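Local coordinates for acyl-CoA-binding domain-containing protein 1 (Oryza sativa Japonica Group, PDB 5H3G) that binds medium- and long-chain acyl-CoA esters with high affinity, binds phosphatidic acid and phosphatidylcholine in vitro, and may take part in phospholipid biosynthesis, at residues I31-Y36 against R57-A62; V41-T46 against A65-S70; E8-Y13 against E73-Y78; K18-S23 against K83-E88. One frame throughout, in Å; residues are numbered along the deposited sequence. Where two conformers were deposited one is given.

Interaction 1: residues I31-Y36 against R57-A62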
loop_
_atom_site.group_PDB
_atom_site.type_symbol
_atom_site.label_atom_id
_atom_site.label_comp_id
_atom_site.label_asym_id
_atom_site.label_seq_id
_atom_site.Cartn_x
_atom_site.Cartn_y
_atom_site.Cartn_z
ATOM N N ILE A 31 5.318 -0.368 2.051
ATOM C CA ILE A 31 4.787 0.850 1.446
ATOM C C ILE A 31 3.384 0.605 0.907
ATOM O O ILE A 31 2.466 1.405 1.127
ATOM C CB ILE A 31 5.741 1.359 0.353
ATOM C CG1 ILE A 31 6.995 1.958 0.995
ATOM C CG2 ILE A 31 5.041 2.380 -0.543
ATOM C CD1 ILE A 31 8.153 2.083 0.054
ATOM N N LEU A 32 3.189 -0.517 0.209
ATOM C CA LEU A 32 1.865 -0.835 -0.315
ATOM C C LEU A 32 0.872 -1.067 0.813
ATOM O O LEU A 32 -0.286 -0.635 0.726
ATOM C CB LEU A 32 1.925 -2.071 -1.220
ATOM C CG LEU A 32 2.721 -1.923 -2.517
ATOM C CD1 LEU A 32 2.507 -3.125 -3.416
ATOM C CD2 LEU A 32 2.304 -0.628 -3.202
ATOM N N TYR A 33 1.298 -1.763 1.868
ATOM C CA TYR A 33 0.407 -2.007 2.996
ATOM C C TYR A 33 -0.105 -0.692 3.563
ATOM O O TYR A 33 -1.314 -0.507 3.738
ATOM C CB TYR A 33 1.121 -2.839 4.076
ATOM C CG TYR A 33 0.315 -2.971 5.364
ATOM C CD1 TYR A 33 -0.634 -3.978 5.520
ATOM C CD2 TYR A 33 0.485 -2.063 6.410
ATOM C CE1 TYR A 33 -1.385 -4.082 6.699
ATOM C CE2 TYR A 33 -0.268 -2.149 7.574
ATOM C CZ TYR A 33 -1.187 -3.160 7.713
ATOM O OH TYR A 33 -1.910 -3.235 8.889
ATOM N N GLY A 34 0.798 0.243 3.842
ATOM C CA GLY A 34 0.362 1.477 4.478
ATOM C C GLY A 34 -0.629 2.247 3.630
ATOM O O GLY A 34 -1.635 2.755 4.136
ATOM N N LEU A 35 -0.361 2.343 2.327
ATOM C CA LEU A 35 -1.262 3.066 1.442
ATOM C C LEU A 35 -2.583 2.331 1.283
ATOM O O LEU A 35 -3.638 2.961 1.183
ATOM C CB LEU A 35 -0.611 3.287 0.080
ATOM C CG LEU A 35 0.508 4.317 0.090
ATOM C CD1 LEU A 35 1.275 4.222 -1.220
ATOM C CD2 LEU A 35 -0.142 5.664 0.267
ATOM N N TYR A 36 -2.556 0.995 1.254
ATOM C CA TYR A 36 -3.805 0.256 1.136
ATOM C C TYR A 36 -4.689 0.479 2.356
ATOM O O TYR A 36 -5.897 0.709 2.225
ATOM C CB TYR A 36 -3.519 -1.233 0.957
ATOM C CG TYR A 36 -4.770 -2.027 0.655
ATOM C CD1 TYR A 36 -5.243 -2.140 -0.638
ATOM C CD2 TYR A 36 -5.490 -2.638 1.675
ATOM C CE1 TYR A 36 -6.394 -2.875 -0.924
ATOM C CE2 TYR A 36 -6.641 -3.355 1.410
ATOM C CZ TYR A 36 -7.094 -3.475 0.102
ATOM O OH TYR A 36 -8.233 -4.198 -0.173
ATOM N N ARG A 57 5.145 -3.816 14.339
ATOM C CA ARG A 57 5.428 -2.382 14.398
ATOM C C ARG A 57 5.727 -1.813 13.014
ATOM O O ARG A 57 5.325 -0.686 12.704
ATOM C CB ARG A 57 6.583 -2.094 15.371
ATOM C CG ARG A 57 7.133 -0.658 15.301
ATOM C CD ARG A 57 8.241 -0.373 16.336
ATOM N NE ARG A 57 7.680 0.076 17.607
ATOM C CZ ARG A 57 8.302 0.876 18.470
ATOM N NH1 ARG A 57 9.526 1.324 18.217
ATOM N NH2 ARG A 57 7.695 1.229 19.587
ATOM N N ALA A 58 6.430 -2.569 12.167
ATOM C CA ALA A 58 6.772 -2.064 10.841
ATOM C C ALA A 58 5.528 -1.749 10.017
ATOM O O ALA A 58 5.477 -0.714 9.340
ATOM C CB ALA A 58 7.664 -3.069 10.108
ATOM N N LYS A 59 4.531 -2.639 10.034
ATOM C CA LYS A 59 3.283 -2.377 9.321
ATOM C C LYS A 59 2.572 -1.155 9.886
ATOM O O LYS A 59 2.117 -0.285 9.138
ATOM C CB LYS A 59 2.365 -3.598 9.385
ATOM C CG LYS A 59 2.760 -4.719 8.440
ATOM C CD LYS A 59 1.788 -5.898 8.525
ATOM C CE LYS A 59 1.980 -6.842 7.345
ATOM N NZ LYS A 59 1.110 -8.057 7.429
ATOM N N TRP A 60 2.452 -1.080 11.212
ATOM C CA TRP A 60 1.794 0.077 11.811
ATOM C C TRP A 60 2.514 1.368 11.435
ATOM O O TRP A 60 1.879 2.363 11.056
ATOM C CB TRP A 60 1.735 -0.100 13.323
ATOM C CG TRP A 60 0.921 0.944 14.035
ATOM C CD1 TRP A 60 -0.359 0.804 14.492
ATOM C CD2 TRP A 60 1.335 2.268 14.404
ATOM N NE1 TRP A 60 -0.771 1.958 15.107
ATOM C CE2 TRP A 60 0.245 2.875 15.065
ATOM C CE3 TRP A 60 2.513 3.005 14.230
ATOM C CZ2 TRP A 60 0.303 4.180 15.557
ATOM C CZ3 TRP A 60 2.568 4.296 14.726
ATOM C CH2 TRP A 60 1.467 4.872 15.377
ATOM N N ASP A 61 3.847 1.353 11.479
ATOM C CA ASP A 61 4.627 2.533 11.113
ATOM C C ASP A 61 4.383 2.937 9.664
ATOM O O ASP A 61 4.313 4.129 9.345
ATOM C CB ASP A 61 6.117 2.275 11.341
ATOM C CG ASP A 61 6.515 2.363 12.810
ATOM O OD1 ASP A 61 5.722 2.850 13.645
ATOM O OD2 ASP A 61 7.645 1.948 13.134
ATOM N N ALA A 62 4.256 1.957 8.761
ATOM C CA ALA A 62 4.018 2.297 7.366
ATOM C C ALA A 62 2.670 2.981 7.200
ATOM O O ALA A 62 2.514 3.881 6.368
ATOM C CB ALA A 62 4.091 1.035 6.500
#
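Tyr33 and Lys59 make a CH-pi contact. CG of Lys59 stands over the centre of the Tyr33 ring, 4.1 Å from its centroid and 12° off the normal. The lysine chain is extended beyond CG and crosses the tyrosine at about a right angle. Its CB lies 3.5 Å from Tyr33 CE2, and CD carries on across the face toward CE1 and CZ. Methylenes, then, rather than the ammonium group, cover this side of the ring. The tyrosine arrives there because its CG is anti to the backbone N (chi1 172°), which carries the ring from helix 26-41 toward helix 57-64.

Backbone atoms supply the remaining van der Waals contacts. Tyr33 CE2 also meets the carbonyl of Lys59, with 3.4 Å between CE2 and Lys59 O. Further along, Gly34 CA packs 3.7 Å from Ala62 O, and the CA atoms of Gly34 and Ala62 are 4.7 Å apart. A beta carbon at Gly34 would fall 2.4 Å from Ala62 O, a clash, so a side chain there would probably push the helices apart.

Elsewhere on helix 26-41, Leu32 and Leu35 reach helix 71-92, while Leu30 touches Ala58 and Lys59. The pairing belongs to the four-helix acyl-CoA-binding fold, and Tyr33, Gly34 and Lys59 probably all help form the acyl-CoA site, as in related proteins.

Interaction 2: residues V41-T46 against A65-S70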
loop_
_atom_site.group_PDB
_atom_site.type_symbol
_atom_site.label_atom_id
_atom_site.label_comp_id
_atom_site.label_asym_id
_atom_site.label_seq_id
_atom_site.Cartn_x
_atom_site.Cartn_y
_atom_site.Cartn_z
ATOM N N VAL A 41 -9.479 2.405 4.787
ATOM C CA VAL A 41 -10.066 2.642 6.102
ATOM C C VAL A 41 -9.614 3.952 6.733
ATOM O O VAL A 41 -10.103 4.299 7.817
ATOM C CB VAL A 41 -9.813 1.464 7.066
ATOM C CG1 VAL A 41 -10.497 0.215 6.540
ATOM C CG2 VAL A 41 -8.337 1.214 7.265
ATOM N N GLY A 42 -8.709 4.694 6.104
ATOM C CA GLY A 42 -8.349 5.995 6.650
ATOM C C GLY A 42 -7.254 5.931 7.702
ATOM O O GLY A 42 -6.455 4.989 7.762
ATOM N N ASP A 43 -7.231 6.960 8.550
ATOM C CA ASP A 43 -6.126 7.152 9.481
ATOM C C ASP A 43 -6.002 5.977 10.435
ATOM O O ASP A 43 -7.004 5.450 10.930
ATOM C CB ASP A 43 -6.323 8.420 10.316
ATOM C CG ASP A 43 -6.055 9.700 9.541
ATOM O OD1 ASP A 43 -5.528 9.637 8.415
ATOM O OD2 ASP A 43 -6.379 10.791 10.076
ATOM N N VAL A 44 -4.757 5.611 10.742
ATOM C CA VAL A 44 -4.522 4.571 11.736
ATOM C C VAL A 44 -5.128 4.995 13.061
ATOM O O VAL A 44 -4.947 6.130 13.518
ATOM C CB VAL A 44 -3.022 4.255 11.856
ATOM C CG1 VAL A 44 -2.226 5.486 12.267
ATOM C CG2 VAL A 44 -2.804 3.116 12.838
ATOM N N ASN A 45 -5.870 4.076 13.675
ATOM C CA ASN A 45 -6.684 4.328 14.857
ATOM C C ASN A 45 -6.230 3.481 16.040
ATOM O O ASN A 45 -7.053 3.030 16.838
ATOM C CB ASN A 45 -8.157 4.059 14.550
ATOM C CG ASN A 45 -8.407 2.618 14.110
ATOM O OD1 ASN A 45 -7.625 2.040 13.352
ATOM N ND2 ASN A 45 -9.493 2.029 14.604
ATOM N N THR A 46 -4.927 3.238 16.154
ATOM C CA THR A 46 -4.362 2.500 17.273
ATOM C C THR A 46 -3.039 3.133 17.669
ATOM O O THR A 46 -2.474 3.957 16.943
ATOM C CB THR A 46 -4.161 1.014 16.946
ATOM O OG1 THR A 46 -3.535 0.872 15.665
ATOM C CG2 THR A 46 -5.482 0.283 16.941
ATOM N N ALA A 65 2.699 6.532 8.616
ATOM C CA ALA A 65 3.469 7.448 7.785
ATOM C C ALA A 65 2.626 8.154 6.731
ATOM O O ALA A 65 3.033 9.217 6.245
ATOM C CB ALA A 65 4.619 6.704 7.108
ATOM N N VAL A 66 1.477 7.607 6.355
ATOM C CA VAL A 66 0.636 8.235 5.346
ATOM C C VAL A 66 -0.633 8.810 5.971
ATOM O O VAL A 66 -1.603 9.090 5.269
ATOM C CB VAL A 66 0.322 7.263 4.197
ATOM C CG1 VAL A 66 1.580 6.995 3.390
ATOM C CG2 VAL A 66 -0.225 5.932 4.758
ATOM N N GLU A 67 -0.632 8.984 7.292
ATOM C CA GLU A 67 -1.760 9.607 7.970
ATOM C C GLU A 67 -2.069 10.975 7.367
ATOM O O GLU A 67 -1.163 11.721 6.983
ATOM C CB GLU A 67 -1.461 9.751 9.460
ATOM C CG GLU A 67 -2.673 10.170 10.277
ATOM C CD GLU A 67 -2.492 9.969 11.771
ATOM O OE1 GLU A 67 -1.346 10.011 12.251
ATOM O OE2 GLU A 67 -3.509 9.769 12.469
ATOM N N GLY A 68 -3.364 11.286 7.268
ATOM C CA GLY A 68 -3.827 12.550 6.732
ATOM C C GLY A 68 -4.214 12.545 5.266
ATOM O O GLY A 68 -4.736 13.561 4.784
ATOM N N LYS A 69 -3.980 11.454 4.534
ATOM C CA LYS A 69 -4.314 11.458 3.117
ATOM C C LYS A 69 -5.786 11.103 2.922
ATOM O O LYS A 69 -6.293 10.157 3.531
ATOM C CB LYS A 69 -3.428 10.471 2.347
ATOM C CG LYS A 69 -1.926 10.740 2.404
ATOM C CD LYS A 69 -1.200 9.794 1.445
ATOM C CE LYS A 69 0.299 10.027 1.417
ATOM N NZ LYS A 69 0.683 11.270 0.693
ATOM N N SER A 70 -6.465 11.839 2.049
ATOM C CA SER A 70 -7.823 11.467 1.685
ATOM C C SER A 70 -7.860 10.092 1.010
ATOM O O SER A 70 -6.841 9.546 0.569
ATOM C CB SER A 70 -8.427 12.501 0.745
ATOM O OG SER A 70 -7.755 12.482 -0.504
#
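Asp43 and Glu67, whose CA atoms are 5.2 Å apart, join two loops: one leaves helix 26-41 through Gly42 with positive phi, the other folds into a type II beta turn from Val66 to Lys69. In this four-helix acyl-CoA-binding fold the two loops flank helix 57-64, one leading toward it and the other following it.

The turn's own Lys69 N to Val66 O bond is weak, but its central peptide is gripped from across the contact. Gly68 N donates to Asp43 OD1 over 3.0 Å in a nearly straight bond, 167° at the hydrogen. The N-H meets the syn side of the carboxylate while standing 32° out of its plane. Asp43 holds its CG beside its own backbone N, anti to the carbonyl carbon, and the same OD1 also accepts from Gln38 NE2, which fixes the group from helix 26-41 as well.

Glu67 runs extended, crossing Asp43 at about a right angle, with the two carboxylate planes 88° apart. Like charges come close here, Asp43 OD2 lying 3.9 Å from Glu67 OE2, and this may raise the proton affinity of one acid; the salt bridge of Glu67 OE1 to Lys64 should offset it. With an alanine in place of Glu67, Lys64 would probably lose its carboxylate mate and a gap would open beside the Asp43 side chain.

Val44 packs on Trp60, Trp63 and Lys64 of helix 57-64. The methylene Glu67 CG lies against the Asp43 carboxylate, 3.4 Å from Asp43 OD1.

Interaction 3: residues E8-Y13 against E73-Y78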
loop_
_atom_site.group_PDB
_atom_site.type_symbol
_atom_site.label_atom_id
_atom_site.label_comp_id
_atom_site.label_asym_id
_atom_site.label_seq_id
_atom_site.Cartn_x
_atom_site.Cartn_y
_atom_site.Cartn_z
ATOM N N GLU A 8 -12.340 2.562 -9.605
ATOM C CA GLU A 8 -12.176 1.435 -10.517
ATOM C C GLU A 8 -10.704 1.085 -10.680
ATOM O O GLU A 8 -10.316 -0.083 -10.567
ATOM C CB GLU A 8 -12.804 1.765 -11.876
ATOM C CG GLU A 8 -14.311 2.001 -11.820
ATOM C CD GLU A 8 -14.902 2.484 -13.145
ATOM O OE1 GLU A 8 -14.134 2.876 -14.050
ATOM O OE2 GLU A 8 -16.147 2.471 -13.276
ATOM N N ASP A 9 -9.872 2.099 -10.951
ATOM C CA ASP A 9 -8.429 1.899 -11.052
ATOM C C ASP A 9 -7.878 1.249 -9.796
ATOM O O ASP A 9 -7.025 0.362 -9.872
ATOM C CB ASP A 9 -7.715 3.237 -11.266
ATOM C CG ASP A 9 -7.845 3.764 -12.678
ATOM O OD1 ASP A 9 -8.327 3.037 -13.563
ATOM O OD2 ASP A 9 -7.451 4.931 -12.889
ATOM N N PHE A 10 -8.341 1.694 -8.630
ATOM C CA PHE A 10 -7.794 1.186 -7.377
ATOM C C PHE A 10 -8.091 -0.299 -7.224
ATOM O O PHE A 10 -7.212 -1.086 -6.858
ATOM C CB PHE A 10 -8.370 1.971 -6.202
ATOM C CG PHE A 10 -7.921 1.469 -4.847
ATOM C CD1 PHE A 10 -6.663 1.767 -4.365
ATOM C CD2 PHE A 10 -8.770 0.707 -4.052
ATOM C CE1 PHE A 10 -6.239 1.313 -3.122
ATOM C CE2 PHE A 10 -8.356 0.244 -2.809
ATOM C CZ PHE A 10 -7.093 0.556 -2.336
ATOM N N GLU A 11 -9.336 -0.688 -7.477
ATOM C CA GLU A 11 -9.694 -2.090 -7.358
ATOM C C GLU A 11 -8.946 -2.920 -8.386
ATOM O O GLU A 11 -8.498 -4.029 -8.084
ATOM C CB GLU A 11 -11.206 -2.241 -7.484
ATOM C CG GLU A 11 -11.925 -1.519 -6.346
ATOM C CD GLU A 11 -13.425 -1.416 -6.537
ATOM O OE1 GLU A 11 -13.942 -1.944 -7.542
ATOM O OE2 GLU A 11 -14.084 -0.796 -5.675
ATOM N N GLN A 12 -8.750 -2.374 -9.585
ATOM C CA GLN A 12 -8.010 -3.104 -10.610
ATOM C C GLN A 12 -6.558 -3.305 -10.201
ATOM O O GLN A 12 -6.022 -4.417 -10.292
ATOM C CB GLN A 12 -8.107 -2.369 -11.946
ATOM C CG GLN A 12 -9.496 -2.428 -12.577
ATOM C CD GLN A 12 -9.613 -1.575 -13.830
ATOM O OE1 GLN A 12 -8.609 -1.200 -14.439
ATOM N NE2 GLN A 12 -10.844 -1.259 -14.215
ATOM N N TYR A 13 -5.901 -2.247 -9.735
ATOM C CA TYR A 13 -4.495 -2.388 -9.386
ATOM C C TYR A 13 -4.302 -3.157 -8.090
ATOM O O TYR A 13 -3.279 -3.828 -7.932
ATOM C CB TYR A 13 -3.832 -1.022 -9.332
ATOM C CG TYR A 13 -3.473 -0.583 -10.725
ATOM C CD1 TYR A 13 -2.449 -1.208 -11.419
ATOM C CD2 TYR A 13 -4.186 0.422 -11.363
ATOM C CE1 TYR A 13 -2.131 -0.835 -12.704
ATOM C CE2 TYR A 13 -3.874 0.806 -12.643
ATOM C CZ TYR A 13 -2.841 0.178 -13.309
ATOM O OH TYR A 13 -2.517 0.557 -14.592
ATOM N N GLU A 73 -6.503 10.569 -2.318
ATOM C CA GLU A 73 -5.043 10.699 -2.351
ATOM C C GLU A 73 -4.357 9.352 -2.162
ATOM O O GLU A 73 -3.401 9.028 -2.876
ATOM C CB GLU A 73 -4.552 11.665 -1.271
ATOM C CG GLU A 73 -4.710 13.134 -1.608
ATOM C CD GLU A 73 -4.351 14.069 -0.447
ATOM O OE1 GLU A 73 -4.444 13.660 0.729
ATOM O OE2 GLU A 73 -3.984 15.228 -0.709
ATOM N N ALA A 74 -4.791 8.581 -1.161
ATOM C CA ALA A 74 -4.096 7.336 -0.842
ATOM C C ALA A 74 -4.347 6.280 -1.905
ATOM O O ALA A 74 -3.432 5.518 -2.245
ATOM C CB ALA A 74 -4.521 6.828 0.536
ATOM N N MET A 75 -5.574 6.209 -2.432
ATOM C CA MET A 75 -5.836 5.367 -3.598
ATOM C C MET A 75 -4.913 5.748 -4.736
ATOM O O MET A 75 -4.345 4.880 -5.410
ATOM C CB MET A 75 -7.286 5.508 -4.068
ATOM C CG MET A 75 -8.307 4.681 -3.329
ATOM S SD MET A 75 -9.940 4.741 -4.110
ATOM C CE MET A 75 -10.748 3.502 -3.114
ATOM N N SER A 76 -4.771 7.057 -4.953
ATOM C CA SER A 76 -3.866 7.598 -5.953
ATOM C C SER A 76 -2.451 7.072 -5.772
ATOM O O SER A 76 -1.838 6.545 -6.710
ATOM C CB SER A 76 -3.866 9.132 -5.843
ATOM O OG SER A 76 -5.178 9.626 -5.870
ATOM N N ASP A 77 -1.900 7.267 -4.581
ATOM C CA ASP A 77 -0.523 6.871 -4.339
ATOM C C ASP A 77 -0.367 5.372 -4.461
ATOM O O ASP A 77 0.598 4.896 -5.059
ATOM C CB ASP A 77 -0.078 7.326 -2.963
ATOM C CG ASP A 77 0.019 8.807 -2.863
ATOM O OD1 ASP A 77 0.354 9.422 -3.891
ATOM O OD2 ASP A 77 -0.260 9.341 -1.775
ATOM N N TYR A 78 -1.301 4.614 -3.879
ATOM C CA TYR A 78 -1.242 3.156 -3.975
ATOM C C TYR A 78 -1.131 2.725 -5.431
ATOM O O TYR A 78 -0.270 1.913 -5.793
ATOM C CB TYR A 78 -2.481 2.535 -3.305
ATOM C CG TYR A 78 -2.530 1.030 -3.472
ATOM C CD1 TYR A 78 -1.870 0.201 -2.579
ATOM C CD2 TYR A 78 -3.185 0.455 -4.555
ATOM C CE1 TYR A 78 -1.892 -1.195 -2.742
ATOM C CE2 TYR A 78 -3.207 -0.931 -4.731
ATOM C CZ TYR A 78 -2.550 -1.738 -3.823
ATOM O OH TYR A 78 -2.552 -3.114 -4.006
#
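This is a buried aromatic and methionine contact between helix 4-17 and helix 71-92, in which Phe10 wedges against Met75 and Tyr78 inside the four-helix acyl-CoA-binding fold. The short segments run in broadly the same direction, crossing at 42°, and their axes come within 9.5 Å.

Met75 covers one face of the Phe10 ring. Its CG stands above the plane, displaced toward the rim, in a CH-pi contact 3.8 Å from the ring centroid. Because the chain is extended beyond CG, it passes across the ring at about a right angle, Met75 CG above Phe10 CD1 and CG, Met75 CE above the other side, 3.6 Å from Phe10 CD2. The sulfur adds a Met-aromatic contact, SD being 4.5 Å from the centroid, obliquely placed.

Phe10 then turns an edge toward the face of Tyr78. The rings form an offset edge-to-face pair with centroids 5.2 Å apart and planes at 61°, and the nearest atoms, Phe10 CE1 and Tyr78 CD2, are separated by 3.5 Å. With CG anti to the backbone N in both residues (chi1 177° in Phe10), the rings are carried together between the helices. If Phe10 were an alanine, Met75 CG and CE would lose the face they rest on and the Tyr78 ring would probably become freer to shift.

Tyr78 is assigned to the acyl-CoA site by similarity. A glycerol, probably from the crystallisation liquor, lies near Phe10. Helix 4-17 reaches Tyr78 again at Tyr13, whose carbonyl C approaches the ring edge near its plane, 4.2 Å from Tyr78 CE2.

Interaction 4: residues K18-S23 against K83-E88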
loop_
_atom_site.group_PDB
_atom_site.type_symbol
_atom_site.label_atom_id
_atom_site.label_comp_id
_atom_site.label_asym_id
_atom_site.label_seq_id
_atom_site.Cartn_x
_atom_site.Cartn_y
_atom_site.Cartn_z
ATOM N N LYS A 18 -1.450 -8.617 -6.822
ATOM C CA LYS A 18 -1.279 -10.031 -6.496
ATOM C C LYS A 18 -0.276 -10.716 -7.414
ATOM O O LYS A 18 0.276 -11.766 -7.050
ATOM C CB LYS A 18 -2.615 -10.774 -6.599
ATOM C CG LYS A 18 -3.769 -10.210 -5.790
ATOM C CD LYS A 18 -5.032 -11.038 -6.056
ATOM C CE LYS A 18 -6.265 -10.422 -5.433
ATOM N NZ LYS A 18 -7.458 -11.293 -5.662
ATOM N N THR A 19 -0.059 -10.174 -8.616
ATOM C CA THR A 19 0.853 -10.777 -9.582
ATOM C C THR A 19 2.304 -10.398 -9.344
ATOM O O THR A 19 3.184 -10.925 -10.031
ATOM C CB THR A 19 0.475 -10.400 -11.017
ATOM O OG1 THR A 19 0.782 -9.016 -11.253
ATOM C CG2 THR A 19 -1.007 -10.647 -11.255
ATOM N N LEU A 20 2.582 -9.505 -8.405
ATOM C CA LEU A 20 3.968 -9.203 -8.109
ATOM C C LEU A 20 4.649 -10.449 -7.541
ATOM O O LEU A 20 4.014 -11.254 -6.849
ATOM C CB LEU A 20 4.059 -8.041 -7.123
ATOM C CG LEU A 20 3.579 -6.699 -7.673
ATOM C CD1 LEU A 20 3.483 -5.682 -6.541
ATOM C CD2 LEU A 20 4.533 -6.216 -8.780
ATOM N N PRO A 21 5.928 -10.654 -7.854
ATOM C CA PRO A 21 6.625 -11.840 -7.337
ATOM C C PRO A 21 6.555 -11.936 -5.820
ATOM O O PRO A 21 6.558 -10.937 -5.099
ATOM C CB PRO A 21 8.067 -11.638 -7.810
ATOM C CG PRO A 21 7.954 -10.734 -9.001
ATOM C CD PRO A 21 6.774 -9.849 -8.755
ATOM N N GLU A 22 6.504 -13.180 -5.337
ATOM C CA GLU A 22 6.585 -13.406 -3.903
ATOM C C GLU A 22 7.860 -12.812 -3.323
ATOM O O GLU A 22 7.892 -12.442 -2.143
ATOM C CB GLU A 22 6.507 -14.909 -3.614
ATOM C CG GLU A 22 6.262 -15.255 -2.155
ATOM C CD GLU A 22 4.920 -14.751 -1.650
ATOM O OE1 GLU A 22 3.966 -14.662 -2.457
ATOM O OE2 GLU A 22 4.821 -14.437 -0.444
ATOM N N SER A 23 8.905 -12.680 -4.141
ATOM C CA SER A 23 10.197 -12.187 -3.686
ATOM C C SER A 23 10.257 -10.670 -3.606
ATOM O O SER A 23 11.321 -10.130 -3.281
ATOM C CB SER A 23 11.307 -12.702 -4.608
ATOM O OG SER A 23 11.160 -12.178 -5.914
ATOM N N LYS A 83 1.825 0.465 -9.897
ATOM C CA LYS A 83 2.205 0.593 -11.300
ATOM C C LYS A 83 3.716 0.539 -11.469
ATOM O O LYS A 83 4.240 -0.157 -12.345
ATOM C CB LYS A 83 1.654 1.903 -11.860
ATOM C CG LYS A 83 2.098 2.198 -13.255
ATOM C CD LYS A 83 1.692 1.070 -14.180
ATOM C CE LYS A 83 1.912 1.471 -15.622
ATOM N NZ LYS A 83 1.579 0.358 -16.552
ATOM N N GLN A 84 4.437 1.289 -10.629
ATOM C CA GLN A 84 5.894 1.284 -10.698
ATOM C C GLN A 84 6.447 -0.113 -10.442
ATOM O O GLN A 84 7.309 -0.602 -11.185
ATOM C CB GLN A 84 6.463 2.284 -9.696
ATOM C CG GLN A 84 7.972 2.353 -9.710
ATOM C CD GLN A 84 8.510 3.317 -8.677
ATOM O OE1 GLN A 84 7.779 3.770 -7.788
ATOM N NE2 GLN A 84 9.792 3.638 -8.784
ATOM N N LEU A 85 5.945 -0.781 -9.402
ATOM C CA LEU A 85 6.423 -2.124 -9.087
ATOM C C LEU A 85 6.104 -3.112 -10.205
ATOM O O LEU A 85 6.913 -4.000 -10.507
ATOM C CB LEU A 85 5.808 -2.589 -7.762
ATOM C CG LEU A 85 6.466 -1.930 -6.550
ATOM C CD1 LEU A 85 5.591 -2.073 -5.335
ATOM C CD2 LEU A 85 7.824 -2.549 -6.282
ATOM N N LEU A 86 4.927 -2.978 -10.824
ATOM C CA LEU A 86 4.561 -3.863 -11.930
ATOM C C LEU A 86 5.491 -3.664 -13.118
ATOM O O LEU A 86 5.885 -4.634 -13.782
ATOM C CB LEU A 86 3.115 -3.612 -12.346
ATOM C CG LEU A 86 2.049 -4.172 -11.402
ATOM C CD1 LEU A 86 0.725 -3.483 -11.697
ATOM C CD2 LEU A 86 1.897 -5.677 -11.537
ATOM N N GLU A 87 5.862 -2.418 -13.393
ATOM C CA GLU A 87 6.799 -2.166 -14.477
ATOM C C GLU A 87 8.188 -2.686 -14.132
ATOM O O GLU A 87 8.889 -3.231 -14.990
ATOM C CB GLU A 87 6.820 -0.677 -14.801
ATOM C CG GLU A 87 5.534 -0.255 -15.505
ATOM C CD GLU A 87 5.239 -1.120 -16.736
ATOM O OE1 GLU A 87 6.051 -1.096 -17.682
ATOM O OE2 GLU A 87 4.213 -1.836 -16.752
ATOM N N GLU A 88 8.585 -2.565 -12.869
ATOM C CA GLU A 88 9.885 -3.088 -12.468
ATOM C C GLU A 88 9.905 -4.614 -12.516
ATOM O O GLU A 88 10.912 -5.210 -12.922
ATOM C CB GLU A 88 10.237 -2.552 -11.078
ATOM C CG GLU A 88 10.542 -1.038 -11.089
ATOM C CD GLU A 88 10.550 -0.409 -9.703
ATOM O OE1 GLU A 88 11.268 0.602 -9.498
ATOM O OE2 GLU A 88 9.824 -0.895 -8.826
#
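Leu20 and Leu86 turn their branches together with matching first torsions, CG lying beside the backbone N and anti to the carbonyl carbon in each (chi1 -67° and -75°). Leu20 was modelled in two conformers, and its torsion and contacts here are those of one. Its CD2 does most of the touching, settling against the backbone of helix 71-92 where Leu85 passes into Leu86. Here Leu20 CD2 is 3.7 Å from Leu85 O and 3.8 Å from Leu86 N. The same methyl meets side chains on both residues, at 4.0 Å from Leu85 CB and 3.9 Å from Leu86 CD2. Leu20 CD1 joins in from 4.1 Å away from Leu85 CB, so the fork of the leucine straddles that beta carbon, the two side chains crossing at about a right angle.

In the four-helix acyl-CoA-binding fold, this is how the loop between helix 4-17 and helix 26-41 is laid against helix 71-92. The contact is mostly apolar and lies near the surface. Leu85 also packs on Asn28 and Leu32 of helix 26-41, while Leu86 faces Tyr13 and Lys16 of helix 4-17. Pro21 and Leu20 both touch Ala89.

Thr19 completes the contact with its hydroxyl. OG1 sits between the backbone N and the carbonyl carbon (chi1 71°), where it touches Leu86 CD2 at 3.5 Å while hydrogen-bonding to Lys16 O of helix 4-17.

Helix 26-41 connects interaction 1 with interaction 3: Tyr36 CD1 packs 3.7 Å from Phe10 CZ, and Leu32 O lies 3.8 Å from Tyr78 CD1. Residues assigned by similarity to the acyl-CoA site occur in interactions 1 and 3, and Lys18 lies on segment 18-23 of interaction 4 without touching 83-88. Interaction 2 adjoins interaction 1, where Trp60 NE1 and Thr46 OG1 are 3.0 Å apart in a probable, weak hydrogen bond. Interactions 3 and 4 share helix 71-92 and meet at Tyr13 CD1 and Leu86 CD1, 3.9 Å apart. Interactions 2 and 4 lie on opposite sides of the chain's centre, their own centres about 24 Å apart and their nearest atoms about 13 Å.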